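Local coordinates for RagA protein (Porphyromonas gingivalis, PDB 6SLN) that probably takes up peptides across the outer membrane as a TonB-dependent receptor with a plugged beta-barrel, at residues G277-L282 / T420-T425; T965-F970 / K980-N985. All coordinates share one frame; numbering follows the deposited sequence.

Contact 1. Residues G277-L282 / T420-T425; sequences GNYDSL and TRPSMT
Two long loops of the TonB-dependent receptor barrel meet here: residues 277-282, in the excursion between strands 218-230 and 309-322, and residues 420-425, in the one between strands 363-377 and 435-450, which include the short strand 423-424. Pro422 is the hub. Its ring packs against Tyr279 and Leu282, which a backbone bond from Leu282 N to Tyr279 O (2.8 Å) holds at the two ends of one turn. Tyr279 has CG anti to its own carbonyl carbon (chi1 -59°), and its ring runs out toward the proline, tip to tip. The far end of that ring does the touching: CZ lies 3.4 Å from Pro422 CD and CE1 3.7 Å from Pro422 CG, an oblique approach. The hydroxyl OH lies 3.2 Å from Pro422 CD and 3.6 Å from Arg421 CA, while the Arg421 chain leads away from the contact. Leu282 passes alongside Pro422 in the opposing direction, one methyl, CD1, reaching Pro422 CG at 4.0 Å. The backbone of another protein's chain packs on Thr420 and Arg421. With no polar bond between the two segments, the contact rests on van der Waals packing of the end of a phenol, a methyl and a pyrrolidine ring, and Val413 of strand 413-414 and Leu275 of helix 261-276 add to the apolar surround of Pro422.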
loop_
_atom_site.group_PDB
_atom_site.type_symbol
_atom_site.label_atom_id
_atom_site.label_comp_id
_atom_site.label_asym_id
_atom_site.label_seq_id
_atom_site.Cartn_x
_atom_site.Cartn_y
_atom_site.Cartn_z
ATOM N N GLY A 277 -36.117 -1.879 -20.198
ATOM C CA GLY A 277 -36.323 -3.158 -20.861
ATOM C C GLY A 277 -35.047 -3.899 -21.182
ATOM O O GLY A 277 -35.105 -5.064 -21.589
ATOM N N ASN A 278 -33.901 -3.257 -21.007
ATOM C CA ASN A 278 -32.612 -3.861 -21.284
ATOM C C ASN A 278 -31.946 -4.384 -20.019
ATOM O O ASN A 278 -30.740 -4.630 -20.025
ATOM C CB ASN A 278 -31.695 -2.849 -21.982
ATOM C CG ASN A 278 -32.117 -2.561 -23.408
ATOM O OD1 ASN A 278 -32.455 -3.472 -24.170
ATOM N ND2 ASN A 278 -32.112 -1.287 -23.775
ATOM N N TYR A 279 -32.693 -4.524 -18.925
ATOM C CA TYR A 279 -32.129 -5.022 -17.679
ATOM C C TYR A 279 -33.102 -6.011 -17.077
ATOM O O TYR A 279 -34.268 -5.678 -16.844
ATOM C CB TYR A 279 -31.814 -3.885 -16.704
ATOM C CG TYR A 279 -30.832 -2.889 -17.303
ATOM C CD1 TYR A 279 -31.284 -1.874 -18.141
ATOM C CD2 TYR A 279 -29.463 -2.972 -17.051
ATOM C CE1 TYR A 279 -30.427 -0.984 -18.708
ATOM C CE2 TYR A 279 -28.572 -2.052 -17.628
ATOM C CZ TYR A 279 -29.073 -1.064 -18.454
ATOM O OH TYR A 279 -28.267 -0.130 -19.052
ATOM N N ASP A 280 -32.627 -7.237 -16.870
ATOM C CA ASP A 280 -33.438 -8.219 -16.171
ATOM C C ASP A 280 -33.921 -7.668 -14.846
ATOM O O ASP A 280 -35.058 -7.913 -14.449
ATOM C CB ASP A 280 -32.635 -9.505 -15.971
ATOM C CG ASP A 280 -32.168 -10.094 -17.284
ATOM O OD1 ASP A 280 -32.834 -9.804 -18.307
ATOM O OD2 ASP A 280 -31.155 -10.831 -17.306
ATOM N N SER A 281 -33.094 -6.878 -14.179
ATOM C CA SER A 281 -33.482 -6.326 -12.897
ATOM C C SER A 281 -34.560 -5.254 -13.013
ATOM O O SER A 281 -35.048 -4.791 -11.978
ATOM C CB SER A 281 -32.239 -5.751 -12.208
ATOM O OG SER A 281 -31.368 -5.139 -13.152
ATOM N N LEU A 282 -34.954 -4.867 -14.228
ATOM C CA LEU A 282 -35.858 -3.750 -14.465
ATOM C C LEU A 282 -37.003 -4.085 -15.406
ATOM O O LEU A 282 -38.117 -3.609 -15.185
ATOM C CB LEU A 282 -35.085 -2.513 -15.033
ATOM C CG LEU A 282 -34.067 -1.880 -14.079
ATOM C CD1 LEU A 282 -33.451 -0.598 -14.634
ATOM C CD2 LEU A 282 -34.688 -1.629 -12.723
ATOM N N THR A 420 -28.068 6.284 -21.751
ATOM C CA THR A 420 -27.838 4.959 -22.304
ATOM C C THR A 420 -27.753 3.881 -21.236
ATOM O O THR A 420 -27.881 2.693 -21.563
ATOM C CB THR A 420 -26.561 4.950 -23.148
ATOM O OG1 THR A 420 -25.408 5.279 -22.339
ATOM C CG2 THR A 420 -26.718 5.937 -24.281
ATOM N N ARG A 421 -27.541 4.271 -19.982
ATOM C CA ARG A 421 -27.633 3.418 -18.810
ATOM C C ARG A 421 -28.469 4.142 -17.769
ATOM O O ARG A 421 -28.458 5.370 -17.711
ATOM C CB ARG A 421 -26.245 3.091 -18.234
ATOM C CG ARG A 421 -25.102 3.072 -19.280
ATOM C CD ARG A 421 -23.781 2.596 -18.659
ATOM N NE ARG A 421 -23.587 3.186 -17.335
ATOM C CZ ARG A 421 -22.703 4.139 -17.061
ATOM N NH1 ARG A 421 -21.902 4.609 -18.011
ATOM N NH2 ARG A 421 -22.615 4.616 -15.828
ATOM N N PRO A 422 -29.221 3.423 -16.953
ATOM C CA PRO A 422 -29.962 4.094 -15.890
ATOM C C PRO A 422 -28.994 4.641 -14.869
ATOM O O PRO A 422 -27.873 4.167 -14.732
ATOM C CB PRO A 422 -30.841 2.981 -15.296
ATOM C CG PRO A 422 -30.814 1.863 -16.330
ATOM C CD PRO A 422 -29.462 1.968 -16.965
ATOM N N SER A 423 -29.441 5.645 -14.141
ATOM C CA SER A 423 -28.589 6.352 -13.204
ATOM C C SER A 423 -28.863 5.817 -11.810
ATOM O O SER A 423 -30.023 5.668 -11.417
ATOM C CB SER A 423 -28.855 7.861 -13.273
ATOM O OG SER A 423 -28.140 8.435 -14.364
ATOM N N MET A 424 -27.800 5.524 -11.076
ATOM C CA MET A 424 -27.942 4.997 -9.736
ATOM C C MET A 424 -28.393 6.074 -8.762
ATOM O O MET A 424 -27.990 7.232 -8.859
ATOM C CB MET A 424 -26.632 4.410 -9.292
ATOM C CG MET A 424 -26.281 3.161 -10.066
ATOM S SD MET A 424 -24.835 2.318 -9.407
ATOM C CE MET A 424 -23.625 2.943 -10.470
ATOM N N THR A 425 -29.251 5.689 -7.824
ATOM C CA THR A 425 -29.568 6.555 -6.705
ATOM C C THR A 425 -28.460 6.512 -5.661
ATOM O O THR A 425 -27.605 5.615 -5.657
ATOM C CB THR A 425 -30.845 6.100 -6.047
ATOM O OG1 THR A 425 -30.686 4.714 -5.743
ATOM C CG2 THR A 425 -32.012 6.287 -6.998
#

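Contact 2. Residues T965-F970 / K980-N985; sequences TKYKGF and KNQYPN
Polar interactions centre on the Gln982 amide. With CG anti to its carbonyl carbon (chi1 -50°) and the chain extended beyond CG, Gln982 reaches across to the bend at Gly969 and Phe970. Its OE1 accepts from the backbone N of Asp971, just past Phe970, and lies 3.1 Å from Phe970 N and 3.4 Å from Phe970 CB, at the edge of the phenyl ring. NE2 gives a hydrogen bond to Ala974 O, so both ends of this buried amide are held by backbone of the 971-979 link. Within 965-970, Thr965 OG1 accepts from Tyr967 N (3.0 Å, N-H...O 163°), an ST turn, and Lys968 NZ bonds Lys966 O at 3.0 Å while forming a salt bridge with Glu922. The apolar and aromatic packing is slighter. Tyr967, CG anti to its backbone N, meets the amide tip to tip, CE2 3.8 Å from Gln982 NE2, with ring and amide planes 51° apart. The backbone N of Gly969 sits 3.3 Å above one face of the same Tyr967 ring, offset toward its rim. Pro984 CG touches Phe970 CB at 3.9 Å, whereas the phenyl end leads away. The Phe970 side chain packs on Thr391 and Leu395 of helix 390-396, which also meets Asn981 and Pro984. Tyr967 rests on strand 921-937 and, beside Gln982, on Met871 of strand 857-873; the contact thus lies between these strands and that helix, its segments flanking the short strand 978-979.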
loop_
_atom_site.group_PDB
_atom_site.type_symbol
_atom_site.label_atom_id
_atom_site.label_comp_id
_atom_site.label_asym_id
_atom_site.label_seq_id
_atom_site.Cartn_x
_atom_site.Cartn_y
_atom_site.Cartn_z
ATOM N N THR A 965 -31.728 35.667 7.348
ATOM C CA THR A 965 -30.909 36.015 6.193
ATOM C C THR A 965 -31.833 36.224 5.004
ATOM O O THR A 965 -32.968 35.745 4.997
ATOM C CB THR A 965 -29.893 34.918 5.885
ATOM O OG1 THR A 965 -29.171 35.237 4.688
ATOM C CG2 THR A 965 -30.625 33.592 5.709
ATOM N N LYS A 966 -31.343 36.956 4.002
ATOM C CA LYS A 966 -32.056 37.109 2.739
ATOM C C LYS A 966 -31.356 36.361 1.609
ATOM O O LYS A 966 -31.660 36.591 0.434
ATOM C CB LYS A 966 -32.241 38.591 2.388
ATOM C CG LYS A 966 -31.013 39.315 1.803
ATOM C CD LYS A 966 -31.383 40.679 1.148
ATOM C CE LYS A 966 -30.453 41.035 -0.045
ATOM N NZ LYS A 966 -30.309 42.505 -0.342
ATOM N N TYR A 967 -30.422 35.467 1.948
ATOM C CA TYR A 967 -29.738 34.670 0.939
ATOM C C TYR A 967 -30.700 33.659 0.328
ATOM O O TYR A 967 -31.265 32.828 1.038
ATOM C CB TYR A 967 -28.538 33.951 1.543
ATOM C CG TYR A 967 -27.702 33.298 0.480
ATOM C CD1 TYR A 967 -27.093 34.065 -0.492
ATOM C CD2 TYR A 967 -27.538 31.917 0.421
ATOM C CE1 TYR A 967 -26.324 33.492 -1.487
ATOM C CE2 TYR A 967 -26.764 31.328 -0.586
ATOM C CZ TYR A 967 -26.162 32.129 -1.541
ATOM O OH TYR A 967 -25.391 31.590 -2.550
ATOM N N LYS A 968 -30.863 33.709 -0.987
ATOM C CA LYS A 968 -31.823 32.867 -1.693
ATOM C C LYS A 968 -31.291 31.472 -1.992
ATOM O O LYS A 968 -31.966 30.709 -2.696
ATOM C CB LYS A 968 -32.265 33.547 -2.999
ATOM C CG LYS A 968 -32.937 34.913 -2.801
ATOM C CD LYS A 968 -32.685 35.857 -3.975
ATOM C CE LYS A 968 -32.366 37.295 -3.491
ATOM N NZ LYS A 968 -31.236 37.421 -2.461
ATOM N N GLY A 969 -30.113 31.113 -1.482
ATOM C CA GLY A 969 -29.673 29.734 -1.453
ATOM C C GLY A 969 -29.921 29.070 -0.102
ATOM O O GLY A 969 -30.520 29.638 0.813
ATOM N N PHE A 970 -29.422 27.846 0.028
ATOM C CA PHE A 970 -29.778 27.054 1.201
ATOM C C PHE A 970 -29.122 27.601 2.464
ATOM O O PHE A 970 -29.774 27.751 3.505
ATOM C CB PHE A 970 -29.384 25.596 0.985
ATOM C CG PHE A 970 -30.288 24.857 0.040
ATOM C CD1 PHE A 970 -30.067 24.906 -1.330
ATOM C CD2 PHE A 970 -31.354 24.094 0.528
ATOM C CE1 PHE A 970 -30.894 24.203 -2.200
ATOM C CE2 PHE A 970 -32.175 23.398 -0.329
ATOM C CZ PHE A 970 -31.948 23.457 -1.698
ATOM N N LYS A 980 -22.261 27.336 -4.109
ATOM C CA LYS A 980 -22.600 26.478 -5.236
ATOM C C LYS A 980 -22.715 25.041 -4.754
ATOM O O LYS A 980 -21.834 24.563 -4.034
ATOM C CB LYS A 980 -21.551 26.595 -6.346
ATOM C CG LYS A 980 -20.125 26.427 -5.857
ATOM C CD LYS A 980 -19.159 26.153 -6.994
ATOM C CE LYS A 980 -17.752 25.833 -6.439
ATOM N NZ LYS A 980 -16.627 26.156 -7.392
ATOM N N ASN A 981 -23.787 24.363 -5.177
ATOM C CA ASN A 981 -24.161 23.032 -4.713
ATOM C C ASN A 981 -23.770 22.815 -3.253
ATOM O O ASN A 981 -22.960 21.932 -2.935
ATOM C CB ASN A 981 -23.549 21.943 -5.604
ATOM C CG ASN A 981 -24.107 20.550 -5.279
ATOM O OD1 ASN A 981 -25.286 20.400 -4.936
ATOM N ND2 ASN A 981 -23.256 19.540 -5.360
ATOM N N GLN A 982 -24.339 23.617 -2.360
ATOM C CA GLN A 982 -23.942 23.567 -0.965
ATOM C C GLN A 982 -24.354 22.253 -0.315
ATOM O O GLN A 982 -25.436 21.719 -0.575
ATOM C CB GLN A 982 -24.552 24.735 -0.199
ATOM C CG GLN A 982 -24.341 26.084 -0.847
ATOM C CD GLN A 982 -25.223 27.146 -0.209
ATOM O OE1 GLN A 982 -26.434 26.951 -0.051
ATOM N NE2 GLN A 982 -24.622 28.269 0.170
ATOM N N TYR A 983 -23.457 21.714 0.505
ATOM C CA TYR A 983 -23.843 20.787 1.557
ATOM C C TYR A 983 -24.231 21.677 2.734
ATOM O O TYR A 983 -23.355 22.148 3.465
ATOM C CB TYR A 983 -22.698 19.819 1.904
ATOM C CG TYR A 983 -23.121 18.615 2.725
ATOM C CD1 TYR A 983 -24.012 18.751 3.795
ATOM C CD2 TYR A 983 -22.638 17.348 2.433
ATOM C CE1 TYR A 983 -24.411 17.661 4.551
ATOM C CE2 TYR A 983 -23.045 16.234 3.184
ATOM C CZ TYR A 983 -23.936 16.399 4.246
ATOM O OH TYR A 983 -24.352 15.319 5.010
ATOM N N PRO A 984 -25.513 21.970 2.927
ATOM C CA PRO A 984 -25.888 23.005 3.902
ATOM C C PRO A 984 -25.535 22.583 5.320
ATOM O O PRO A 984 -25.460 21.394 5.635
ATOM C CB PRO A 984 -27.406 23.129 3.724
ATOM C CG PRO A 984 -27.736 22.367 2.437
ATOM C CD PRO A 984 -26.683 21.341 2.286
ATOM N N ASN A 985 -25.292 23.568 6.179
ATOM C CA ASN A 985 -25.189 23.249 7.593
ATOM C C ASN A 985 -26.512 22.674 8.075
ATOM O O ASN A 985 -27.560 22.827 7.440
ATOM C CB ASN A 985 -24.828 24.478 8.427
ATOM C CG ASN A 985 -23.336 24.766 8.426
ATOM O OD1 ASN A 985 -22.529 23.976 8.927
ATOM N ND2 ASN A 985 -22.962 25.907 7.857
#

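In the fold
Contact 1 lies far out, its centre about 39 Å from the centre of the chain, whereas the centre of contact 2 is much closer in, about 15 Å from that point. Their centres are 33 Å apart and their nearest atoms about 14 Å, so they do not touch. They follow each other in sequence, contact 1 closing before contact 2 opens. Each borders a different partner: a chain of another protein packs on residues 420-421 of contact 1, while of the two, contact 2 has a residue of its segments, Lys980, hydrogen-bonded through NZ to the bound peptide, probably a substrate. The phosphatidylethanolamine site, formed by barrel residues such as Phe501 and Tyr525, includes no residue of either contact.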